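Local coordinates for acetylxylan esterase / glucomannan deacetylase (Cellvibrio japonicus, PDB 2W9X), which removes acetyl groups from plant cell wall polysaccharides, deacetylating glucomannan with a large preference over xylan, at residues L30-G33 / G34-V38; Y221-N225 / P226-Y230; I323-K326 / G327-Y330. All coordinates share one frame; numbering follows the deposited sequence.

Interaction 1: L30-G33 / G34-V38; sequences LHIG and GRVLV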
loop_
_atom_site.group_PDB
_atom_site.type_symbol
_atom_site.label_atom_id
_atom_site.label_comp_id
_atom_site.label_asym_id
_atom_site.label_seq_id
_atom_site.Cartn_x
_atom_site.Cartn_y
_atom_site.Cartn_z
ATOM N N LEU B 30 19.279 -16.785 27.871
ATOM C CA LEU B 30 18.905 -15.456 27.436
ATOM C C LEU B 30 18.291 -15.486 26.038
ATOM O O LEU B 30 18.404 -16.489 25.314
ATOM C CB LEU B 30 20.116 -14.507 27.525
ATOM C CG LEU B 30 21.005 -14.062 26.355
ATOM C CD1 LEU B 30 22.232 -13.381 26.932
ATOM C CD2 LEU B 30 21.415 -15.179 25.425
ATOM N N HIS B 31 17.620 -14.387 25.700
ATOM C CA HIS B 31 17.005 -14.155 24.400
ATOM C C HIS B 31 17.628 -12.897 23.803
ATOM O O HIS B 31 17.842 -11.914 24.513
ATOM C CB HIS B 31 15.492 -13.968 24.570
ATOM C CG HIS B 31 14.797 -13.445 23.347
ATOM N ND1 HIS B 31 14.485 -14.245 22.268
ATOM C CD2 HIS B 31 14.352 -12.208 23.036
ATOM C CE1 HIS B 31 13.872 -13.523 21.347
ATOM N NE2 HIS B 31 13.782 -12.281 21.786
ATOM N N ILE B 32 17.922 -12.942 22.507
ATOM C CA ILE B 32 18.589 -11.836 21.809
ATOM C C ILE B 32 17.684 -11.196 20.766
ATOM O O ILE B 32 17.082 -11.886 19.937
ATOM C CB ILE B 32 19.894 -12.292 21.098
ATOM C CG1 ILE B 32 20.864 -12.931 22.086
ATOM C CG2 ILE B 32 20.549 -11.113 20.362
ATOM C CD1 ILE B 32 21.551 -14.197 21.546
ATOM N N GLY B 33 17.594 -9.871 20.826
ATOM C CA GLY B 33 17.026 -9.094 19.742
ATOM C C GLY B 33 18.101 -8.370 18.953
ATOM O O GLY B 33 19.028 -7.792 19.525
ATOM N N GLY B 34 17.982 -8.410 17.629
ATOM C CA GLY B 34 18.924 -7.709 16.780
ATOM C C GLY B 34 20.087 -8.590 16.382
ATOM O O GLY B 34 20.278 -9.694 16.936
ATOM N N ARG B 35 20.852 -8.095 15.410
ATOM C CA ARG B 35 21.972 -8.818 14.832
ATOM C C ARG B 35 23.129 -8.848 15.810
ATOM O O ARG B 35 23.619 -7.810 16.244
ATOM C CB ARG B 35 22.404 -8.179 13.511
ATOM C CG ARG B 35 21.438 -8.420 12.384
ATOM C CD ARG B 35 21.895 -7.714 11.137
ATOM N NE ARG B 35 21.060 -8.062 9.993
ATOM C CZ ARG B 35 21.254 -7.601 8.763
ATOM N NH1 ARG B 35 22.257 -6.765 8.508
ATOM N NH2 ARG B 35 20.448 -7.991 7.786
ATOM N N VAL B 36 23.557 -10.059 16.148
ATOM C CA VAL B 36 24.596 -10.274 17.138
ATOM C C VAL B 36 25.489 -11.406 16.648
ATOM O O VAL B 36 24.997 -12.444 16.195
ATOM C CB VAL B 36 23.975 -10.618 18.526
ATOM C CG1 VAL B 36 24.992 -11.238 19.437
ATOM C CG2 VAL B 36 23.387 -9.384 19.187
ATOM N N LEU B 37 26.798 -11.181 16.708
ATOM C CA LEU B 37 27.781 -12.217 16.463
ATOM C C LEU B 37 27.983 -12.969 17.784
ATOM O O LEU B 37 28.534 -12.412 18.745
ATOM C CB LEU B 37 29.108 -11.597 16.004
ATOM C CG LEU B 37 30.058 -12.321 15.030
ATOM C CD1 LEU B 37 31.504 -12.007 15.381
ATOM C CD2 LEU B 37 29.838 -13.838 14.928
ATOM N N VAL B 38 27.506 -14.213 17.839
ATOM C CA VAL B 38 27.676 -15.053 19.034
ATOM C C VAL B 38 28.915 -15.928 18.890
ATOM O O VAL B 38 29.036 -16.699 17.938
ATOM C CB VAL B 38 26.405 -15.911 19.368
ATOM C CG1 VAL B 38 25.165 -15.022 19.504
ATOM C CG2 VAL B 38 26.152 -16.989 18.318
#

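Interaction 2: Y221-N225 / P226-Y230; sequences YTLNN and PDQLY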
loop_
_atom_site.group_PDB
_atom_site.type_symbol
_atom_site.label_atom_id
_atom_site.label_comp_id
_atom_site.label_asym_id
_atom_site.label_seq_id
_atom_site.Cartn_x
_atom_site.Cartn_y
_atom_site.Cartn_z
ATOM N N TYR B 221 25.725 -7.702 6.257
ATOM C CA TYR B 221 26.690 -8.076 7.286
ATOM C C TYR B 221 26.184 -7.931 8.715
ATOM O O TYR B 221 25.441 -7.005 9.040
ATOM C CB TYR B 221 28.021 -7.344 7.073
ATOM C CG TYR B 221 28.601 -7.624 5.707
ATOM C CD1 TYR B 221 29.269 -8.828 5.441
ATOM C CD2 TYR B 221 28.450 -6.707 4.665
ATOM C CE1 TYR B 221 29.785 -9.102 4.175
ATOM C CE2 TYR B 221 28.964 -6.970 3.394
ATOM C CZ TYR B 221 29.631 -8.167 3.158
ATOM O OH TYR B 221 30.142 -8.419 1.906
ATOM N N THR B 222 26.601 -8.890 9.545
ATOM C CA THR B 222 26.273 -8.964 10.974
ATOM C C THR B 222 26.761 -7.724 11.720
ATOM O O THR B 222 26.103 -7.248 12.666
ATOM C CB THR B 222 26.913 -10.231 11.600
ATOM O OG1 THR B 222 26.420 -11.383 10.915
ATOM C CG2 THR B 222 26.582 -10.372 13.092
ATOM N N LEU B 223 27.919 -7.219 11.295
ATOM C CA LEU B 223 28.541 -6.077 11.938
ATOM C C LEU B 223 28.928 -5.004 10.945
ATOM O O LEU B 223 28.636 -5.102 9.749
ATOM C CB LEU B 223 29.781 -6.502 12.743
ATOM C CG LEU B 223 29.599 -7.564 13.821
ATOM C CD1 LEU B 223 30.942 -7.973 14.386
ATOM C CD2 LEU B 223 28.661 -7.056 14.915
ATOM N N ASN B 224 29.601 -3.983 11.473
ATOM C CA ASN B 224 30.016 -2.792 10.746
ATOM C C ASN B 224 31.178 -3.068 9.796
ATOM O O ASN B 224 31.838 -2.136 9.338
ATOM C CB ASN B 224 30.413 -1.703 11.757
ATOM C CG ASN B 224 31.669 -2.073 12.543
ATOM O OD1 ASN B 224 32.787 -1.669 12.194
ATOM N ND2 ASN B 224 31.495 -2.883 13.586
ATOM N N ASN B 225 31.431 -4.349 9.524
ATOM C CA ASN B 225 32.532 -4.798 8.656
ATOM C C ASN B 225 32.153 -5.998 7.764
ATOM O O ASN B 225 31.254 -6.769 8.119
ATOM C CB ASN B 225 33.790 -5.102 9.488
ATOM C CG ASN B 225 33.557 -6.167 10.553
ATOM O OD1 ASN B 225 33.364 -7.345 10.248
ATOM N ND2 ASN B 225 33.603 -5.754 11.816
ATOM N N PRO B 226 32.837 -6.156 6.603
ATOM C CA PRO B 226 32.572 -7.212 5.607
ATOM C C PRO B 226 32.923 -8.643 6.020
ATOM O O PRO B 226 32.839 -9.544 5.193
ATOM C CB PRO B 226 33.471 -6.821 4.415
ATOM C CG PRO B 226 33.891 -5.423 4.663
ATOM C CD PRO B 226 33.927 -5.268 6.157
ATOM N N ASP B 227 33.299 -8.853 7.277
ATOM C CA ASP B 227 33.896 -10.123 7.693
ATOM C C ASP B 227 32.928 -11.306 7.854
ATOM O O ASP B 227 33.325 -12.455 7.652
ATOM C CB ASP B 227 34.744 -9.930 8.958
ATOM C CG ASP B 227 35.910 -8.976 8.738
ATOM O OD1 ASP B 227 36.470 -8.953 7.615
ATOM O OD2 ASP B 227 36.270 -8.253 9.695
ATOM N N GLN B 228 31.678 -11.043 8.225
ATOM C CA GLN B 228 30.701 -12.134 8.334
ATOM C C GLN B 228 29.302 -11.785 7.860
ATOM O O GLN B 228 28.698 -10.786 8.292
ATOM C CB GLN B 228 30.655 -12.739 9.743
ATOM C CG GLN B 228 30.599 -11.741 10.880
ATOM C CD GLN B 228 31.945 -11.086 11.147
ATOM O OE1 GLN B 228 32.946 -11.771 11.358
ATOM N NE2 GLN B 228 31.974 -9.753 11.134
ATOM N N LEU B 229 28.794 -12.631 6.968
ATOM C CA LEU B 229 27.439 -12.491 6.478
ATOM C C LEU B 229 26.466 -12.867 7.572
ATOM O O LEU B 229 26.687 -13.839 8.299
ATOM C CB LEU B 229 27.205 -13.373 5.249
ATOM C CG LEU B 229 27.865 -12.923 3.942
ATOM C CD1 LEU B 229 27.936 -14.072 2.940
ATOM C CD2 LEU B 229 27.135 -11.698 3.361
ATOM N N TYR B 230 25.389 -12.104 7.685
ATOM C CA TYR B 230 24.370 -12.421 8.667
ATOM C C TYR B 230 23.429 -13.500 8.142
ATOM O O TYR B 230 22.860 -13.367 7.058
ATOM C CB TYR B 230 23.598 -11.168 9.124
ATOM C CG TYR B 230 22.670 -11.463 10.279
ATOM C CD1 TYR B 230 23.163 -11.656 11.568
ATOM C CD2 TYR B 230 21.298 -11.594 10.071
ATOM C CE1 TYR B 230 22.303 -11.954 12.624
ATOM C CE2 TYR B 230 20.438 -11.897 11.106
ATOM C CZ TYR B 230 20.935 -12.068 12.378
ATOM O OH TYR B 230 20.056 -12.372 13.397
HETATM O O HOH W 1 30.054 -8.598 9.818
#

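Interaction 3: I323-K326 / G327-Y330; sequences IVFK and GLDY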
loop_
_atom_site.group_PDB
_atom_site.type_symbol
_atom_site.label_atom_id
_atom_site.label_comp_id
_atom_site.label_asym_id
_atom_site.label_seq_id
_atom_site.Cartn_x
_atom_site.Cartn_y
_atom_site.Cartn_z
ATOM N N ILE B 323 4.214 4.426 2.490
ATOM C CA ILE B 323 3.771 5.402 3.500
ATOM C C ILE B 323 4.581 6.677 3.297
ATOM O O ILE B 323 5.829 6.635 3.167
ATOM C CB ILE B 323 3.900 4.872 4.959
ATOM C CG1 ILE B 323 2.872 3.751 5.218
ATOM C CG2 ILE B 323 3.749 6.025 5.988
ATOM C CD1 ILE B 323 2.964 3.131 6.631
ATOM N N VAL B 324 3.867 7.796 3.180
ATOM C CA VAL B 324 4.497 9.122 3.140
ATOM C C VAL B 324 4.130 9.858 4.421
ATOM O O VAL B 324 2.933 10.097 4.693
ATOM C CB VAL B 324 4.050 9.947 1.922
ATOM C CG1 VAL B 324 4.722 11.305 1.941
ATOM C CG2 VAL B 324 4.344 9.181 0.629
ATOM N N PHE B 325 5.140 10.195 5.224
ATOM C CA PHE B 325 4.846 10.850 6.500
ATOM C C PHE B 325 4.983 12.359 6.392
ATOM O O PHE B 325 5.757 12.874 5.565
ATOM C CB PHE B 325 5.646 10.258 7.680
ATOM C CG PHE B 325 7.146 10.322 7.519
ATOM C CD1 PHE B 325 7.853 11.497 7.797
ATOM C CD2 PHE B 325 7.863 9.182 7.146
ATOM C CE1 PHE B 325 9.246 11.533 7.660
ATOM C CE2 PHE B 325 9.253 9.225 7.020
ATOM C CZ PHE B 325 9.929 10.389 7.283
ATOM N N LYS B 326 4.196 13.053 7.216
ATOM C CA LYS B 326 4.013 14.503 7.144
ATOM C C LYS B 326 3.889 15.086 8.553
ATOM O O LYS B 326 3.533 14.375 9.504
ATOM C CB LYS B 326 2.711 14.844 6.391
ATOM C CG LYS B 326 2.546 14.205 4.991
ATOM C CD LYS B 326 1.154 14.503 4.437
ATOM C CE LYS B 326 0.901 16.017 4.220
ATOM N NZ LYS B 326 2.047 16.627 3.492
ATOM N N GLY B 327 4.195 16.373 8.676
ATOM C CA GLY B 327 3.828 17.145 9.869
ATOM C C GLY B 327 4.698 16.881 11.084
ATOM O O GLY B 327 4.211 16.920 12.212
ATOM N N LEU B 328 5.986 16.597 10.852
ATOM C CA LEU B 328 6.946 16.442 11.935
ATOM C C LEU B 328 7.499 17.796 12.333
ATOM O O LEU B 328 7.486 18.718 11.518
ATOM C CB LEU B 328 8.087 15.560 11.461
ATOM C CG LEU B 328 7.893 14.035 11.486
ATOM C CD1 LEU B 328 6.662 13.596 10.812
ATOM C CD2 LEU B 328 9.100 13.367 10.819
ATOM N N ASP B 329 7.999 17.927 13.564
ATOM C CA ASP B 329 8.662 19.177 13.969
ATOM C C ASP B 329 10.173 19.195 13.731
ATOM O O ASP B 329 10.781 20.263 13.773
ATOM C CB ASP B 329 8.322 19.599 15.407
ATOM C CG ASP B 329 8.750 18.576 16.469
ATOM O OD1 ASP B 329 9.756 17.845 16.335
ATOM O OD2 ASP B 329 8.070 18.546 17.501
ATOM N N TYR B 330 10.766 18.026 13.482
ATOM C CA TYR B 330 12.210 17.926 13.249
ATOM C C TYR B 330 13.065 18.748 14.251
ATOM O O TYR B 330 14.046 19.391 13.853
ATOM C CB TYR B 330 12.570 18.312 11.804
ATOM C CG TYR B 330 11.949 17.425 10.741
ATOM C CD1 TYR B 330 12.511 16.179 10.425
ATOM C CD2 TYR B 330 10.810 17.836 10.035
ATOM C CE1 TYR B 330 11.960 15.348 9.424
ATOM C CE2 TYR B 330 10.248 17.005 9.032
ATOM C CZ TYR B 330 10.829 15.765 8.747
ATOM O OH TYR B 330 10.292 14.933 7.764
#

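Interaction 1: L30-G33 / G34-V38
Ile-32 meets Val-36 and Val-38 in a local apolar contact across the bend where the chain leaves strand 31-33 of one antiparallel sheet and turns into strand 37-39 of another. The two-sheet arrangement is consistent with the beta-sandwich (jelly-roll) fold expected of the N-terminal domain in family 2 carbohydrate esterases. The two strands are not hydrogen-bonded to each other: Gly-33 pairs by its backbone with Tyr-56 and Leu-37 with Thr-49, so each belongs to a separate sheet, and the branched side chains fill the angle between them. The chain turns at Gly-34, directly after the last strand residue Gly-33. At Gly-34 phi is positive, 91° with psi 168°, a conformation that glycine adopts far more easily than other residues. The bend then lets Ile-32, Val-36 and Val-38 face one another, and Phe-57 and Tyr-48 of the neighbouring strands add to the cluster. Arg-35 points the other way. Its NH1 is hydrogen-bonded to Tyr-219 O, and its guanidinium makes cation-pi contacts with Tyr-219 of the esterase part and with Trp-52 of the N-terminal domain itself. Ile-32 divides its branches between the two valines: CD1 lies 4.2 Å from Val-38 CG1, while CG2, set anti to the backbone N, approaches Gly-34 O at 3.7 Å and packs against Val-36 CG2 at 3.5 Å.

Interaction 2: Y221-N225 / P226-Y230
Tyr-221 and Thr-222 fold back onto Gln-228, Leu-229 and Tyr-230 to make a compact loop between helix 215-218 and strand 239-243, joined by a single beta bridge of Tyr-221 with Leu-229. Its backbone bond is Thr-222 N to Gln-228 O, 3.1 Å and nearly straight at 167°.

Inside the loop, polar atoms gather round one water. The water accepts from Leu-223 N and from Gln-228 NE2 (2.6 Å) and donates to Asn-225 O and Gln-228 O, so its four bonds use both hydrogens and both acceptor sites. Gln-228 brings its amide back there by a bend at chi2. Gln-228 NE2 also makes a weak bond of 2.9 Å to Asn-225 OD1, the two amide planes standing 80° apart. The same OD1 takes a second weak bond from Asp-227 N, an Asx turn at the apex; Asp-227 OD2 lies 3.1 Å from Asn-225 OD1 as another acceptor.

The aromatic contacts share Gln-228 O with this network. Pro-226 CA sits over one face of the Tyr-221 ring, a CH-pi contact 3.7 Å from the centroid and 15° off the normal. Gln-228 O is at the ring's edge, and Leu-229 CD2 approaches Tyr-221 CE1 obliquely at 3.8 Å. Thr-222 OG1 meets the edge of the Tyr-230 ring, 3.3 Å from Tyr-230 CD1; that tyrosine's own hydroxyl is bonded to Asn-232.

Both bonds to Asn-225 OD1 within the loop are weak, and a carboxylate oxygen is close by, so the apex probably depends less on direct side-chain bonds than on the water, which ties together three backbone groups and the Gln-228 amide.

Interaction 3: I323-K326 / G327-Y330
The Phe-325 ring presents its edge to Tyr-330, whose OH lies near the ring plane and 3.6 Å from Phe-325 CE1. Leu-328 CD2 reaches the same ring obliquely, 3.7 Å from Phe-325 CE1. The Tyr-330 ring is covered on one face by Leu-328 CB, 3.6 Å above its plane and offset to the rim, so Leu-328 touches both rings, beside the direct contact of Tyr-330 OH with Phe-325. Phe-325 CG takes the position between its backbone N and carbonyl carbon (chi1 59°), which carries the ring to the side where the loop passes. The turn is made at Gly-327, with phi of 76°; Leu-328 CD1 then lies 3.5 Å from Lys-326 O. A glycerol, probably from the crystallisation liquor, is hydrogen-bonded to Gly-327 N and Leu-328 O.

Lys-326 leaves in another direction: NZ forms a salt bridge with Asp-295 and a hydrogen bond to Gly-314 O of the second subunit. Tyr-330 comes about 6 Å, side chain to side chain, from His-336, the residue inferred to raise the reactivity of Ser-151, the inferred nucleophile. The contact lies where the chain leaves strand 320-325, an outermost strand of the parallel sheet of this SGNH-type hydrolase domain, and Phe-325 packs on Met-292 and Ser-294 of strand 288-294 and on Leu-345 and Leu-348 of helix 339-354.

Interactions 1 and 2 lie against each other although they belong to different domains: Thr-222 CG2 packs on the 36-37 backbone, and the Arg-35 side chain packs along Tyr-230 and close to the Tyr-221 carbonyl. Together they form part of the seam between the beta-sandwich and the esterase domain. Both are partly buried, but the side-chain contact across interaction 1 is apolar, whereas interaction 2 is a loop without regular structure, organised by hydrogen bonds and a water. Interaction 3 is a surface contact on the opposite side of the chain's centre, nearest atoms about 21 Å from interaction 1. It is aromatic and aliphatic, and of the three only it borders the second subunit and approaches the inferred catalytic residues.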